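Local coordinates for protein 6-phosphogluconolactonase (Trypanosoma cruzi, PDB 6VYE) that probably hydrolyses 6-phosphogluconolactone to 6-phosphogluconate, the second step of the oxidative pentose phosphate pathway, at residues Ala102-Arg105 with Asp106-Glu109. Residues are numbered along the deposited sequence; the frame is centred on the assembly and turned at random.
Sequences ALLR and DIPE. Unlike the reference sequence in segment 102-105: Arg105 (reference His).
Ile107 folds back over the last turn of helix 95-104, laying its side chain obliquely across those of Leu103 and Leu104. Its CG1 branch does the touching: CG1 lies 3.9 Å from CD2 of Leu104, while CD1 at its end comes within 4.2 Å of CD1 of Leu103. Leu103 reaches that methyl because its CG is anti to the backbone N (chi1 171°), which brings the end of the side chain nearer although its CB points away. Branched aliphatic residues suit this buried inner side, where Phe79 of strand 77-85 meets all three and Leu71 meets Leu103 and Ile107.

Two backbone hydrogen bonds tie the chain beside them. Asp106 N donates to Leu103 O at 3.2 Å, nearly straight at the hydrogen, and Ile107 N donates to Leu104 O at 3.1 Å, approaching from above the carbonyl plane. A water also donates to Leu104 O and, at 2.9 Å, to Ile107 O, bridging the two carbonyls.

The outer side is looser and polar. Arg105 and Asp106 lie side by side, with NH1 of Arg105 3.3 Å from OD1 of Asp106, but their planar groups are turned 66° apart and no N-H points at the oxygen, so the pair probably attracts by charge alone. Firmer polar ties lie elsewhere: Arg105 NE bonds to Gln101 O, and the short carboxylate of Asp106 suits its place by accepting, through OD1, a hydrogen bond with His64 NE2 of helix 54-66.

The Ile107 N to Leu104 O bond closes a type I beta turn, which leads the chain out of helix 95-104 while Leu103, Leu104 and Ile107 rest on Phe79 of the central sheet of this alpha/beta fold.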
ATOM      1  N   ALA A 102      -2.373 -13.534  10.093  1.00 20.75           N
ATOM      2  CA  ALA A 102      -0.899 -13.585   9.988  1.00 20.62           C
ATOM      3  C   ALA A 102      -0.235 -12.853  11.157  1.00 20.19           C
ATOM      4  O   ALA A 102       0.902 -13.241  11.528  1.00 22.17           O
ATOM      5  CB  ALA A 102      -0.473 -12.992   8.671  1.00 21.93           C
ATOM      6  N   LEU A 103      -0.865 -11.801  11.675  1.00 19.64           N
ATOM      7  CA  LEU A 103      -0.211 -10.814  12.587  1.00 19.70           C
ATOM      8  C   LEU A 103      -1.225 -10.107  13.506  1.00 18.58           C
ATOM      9  O   LEU A 103      -0.980 -10.074  14.694  1.00 17.04           O
ATOM     10  CB  LEU A 103       0.528  -9.794  11.712  1.00 17.91           C
ATOM     11  CG  LEU A 103       1.092  -8.577  12.435  1.00 18.41           C
ATOM     12  CD1 LEU A 103       2.106  -8.972  13.500  1.00 17.74           C
ATOM     13  CD2 LEU A 103       1.706  -7.618  11.428  1.00 18.34           C
ATOM     14  N   LEU A 104      -2.302  -9.515  12.977  1.00 19.02           N
ATOM     15  CA  LEU A 104      -3.021  -8.446  13.718  1.00 17.77           C
ATOM     16  C   LEU A 104      -3.856  -9.022  14.867  1.00 17.46           C
ATOM     17  O   LEU A 104      -4.227  -8.240  15.744  1.00 16.20           O
ATOM     18  CB  LEU A 104      -3.865  -7.616  12.756  1.00 17.64           C
ATOM     19  CG  LEU A 104      -3.070  -6.880  11.685  1.00 18.66           C
ATOM     20  CD1 LEU A 104      -3.997  -6.008  10.840  1.00 19.67           C
ATOM     21  CD2 LEU A 104      -1.983  -6.014  12.291  1.00 18.71           C
ATOM     22  N   ARG A 105      -4.114 -10.332  14.874  1.00 17.40           N
ATOM     23  CA  ARG A 105      -4.862 -11.012  15.964  1.00 18.58           C
ATOM     24  C   ARG A 105      -4.129 -10.778  17.299  1.00 19.05           C
ATOM     25  O   ARG A 105      -4.786 -10.734  18.312  1.00 17.05           O
ATOM     26  CB  ARG A 105      -5.039 -12.508  15.656  1.00 19.63           C
ATOM     27  CG  ARG A 105      -3.757 -13.305  15.460  1.00 19.96           C
ATOM     28  CD  ARG A 105      -4.035 -14.723  14.950  1.00 21.88           C
ATOM     29  NE  ARG A 105      -2.840 -15.344  14.370  1.00 24.56           N
ATOM     30  CZ  ARG A 105      -1.889 -15.971  15.065  1.00 25.58           C
ATOM     31  NH1 ARG A 105      -2.009 -16.132  16.370  1.00 29.00           N
ATOM     32  NH2 ARG A 105      -0.835 -16.468  14.455  1.00 27.61           N
ATOM     33  N   ASP A 106      -2.815 -10.548  17.283  1.00 19.90           N
ATOM     34  CA  ASP A 106      -2.010 -10.336  18.510  1.00 20.26           C
ATOM     35  C   ASP A 106      -1.581  -8.867  18.700  1.00 20.03           C
ATOM     36  O   ASP A 106      -0.685  -8.642  19.528  1.00 19.53           O
ATOM     37  CB  ASP A 106      -0.785 -11.233  18.451  1.00 21.73           C
ATOM     38  CG  ASP A 106      -1.136 -12.679  18.766  1.00 23.95           C
ATOM     39  OD1 ASP A 106      -0.663 -13.588  18.057  1.00 24.23           O
ATOM     40  OD2 ASP A 106      -1.906 -12.872  19.689  1.00 28.59           O
ATOM     41  N   ILE A 107      -2.156  -7.902  17.974  1.00 18.98           N
ATOM     42  CA  ILE A 107      -1.817  -6.449  18.095  1.00 18.31           C
ATOM     43  C   ILE A 107      -2.895  -5.756  18.920  1.00 18.72           C
ATOM     44  O   ILE A 107      -4.073  -6.012  18.741  1.00 17.23           O
ATOM     45  CB  ILE A 107      -1.658  -5.813  16.694  1.00 17.37           C
ATOM     46  CG1 ILE A 107      -0.546  -6.511  15.923  1.00 17.75           C
ATOM     47  CG2 ILE A 107      -1.442  -4.298  16.760  1.00 16.86           C
ATOM     48  CD1 ILE A 107       0.796  -6.542  16.635  1.00 17.78           C
ATOM     49  N   PRO A 108      -2.543  -4.852  19.857  1.00 21.23           N
ATOM     50  CA  PRO A 108      -3.553  -4.079  20.589  1.00 19.97           C
ATOM     51  C   PRO A 108      -4.573  -3.418  19.647  1.00 20.37           C
ATOM     52  O   PRO A 108      -4.200  -3.015  18.530  1.00 20.14           O
ATOM     53  CB  PRO A 108      -2.731  -3.034  21.340  1.00 20.75           C
ATOM     54  CG  PRO A 108      -1.372  -3.700  21.522  1.00 20.10           C
ATOM     55  CD  PRO A 108      -1.166  -4.550  20.287  1.00 21.18           C
ATOM     56  N   GLU A 109      -5.840  -3.411  20.058  1.00 19.91           N
ATOM     57  CA  GLU A 109      -7.005  -3.125  19.175  1.00 22.95           C
ATOM     58  C   GLU A 109      -6.931  -1.681  18.674  1.00 21.86           C
ATOM     59  O   GLU A 109      -7.264  -1.440  17.489  1.00 24.58           O
ATOM     60  CB  GLU A 109      -8.341  -3.414  19.865  1.00 26.10           C
ATOM     61  CG  GLU A 109      -8.661  -2.493  21.029  1.00 31.10           C
ATOM     62  CD  GLU A 109     -10.071  -2.677  21.569  1.00 33.56           C
ATOM     63  OE1 GLU A 109     -10.827  -1.694  21.592  1.00 37.66           O
ATOM     64  OE2 GLU A 109     -10.424  -3.827  21.902  1.00 40.20           O
TER
HETATM   65  O   HOH W   1      -6.459  -7.094  17.468  1.00 24.33           O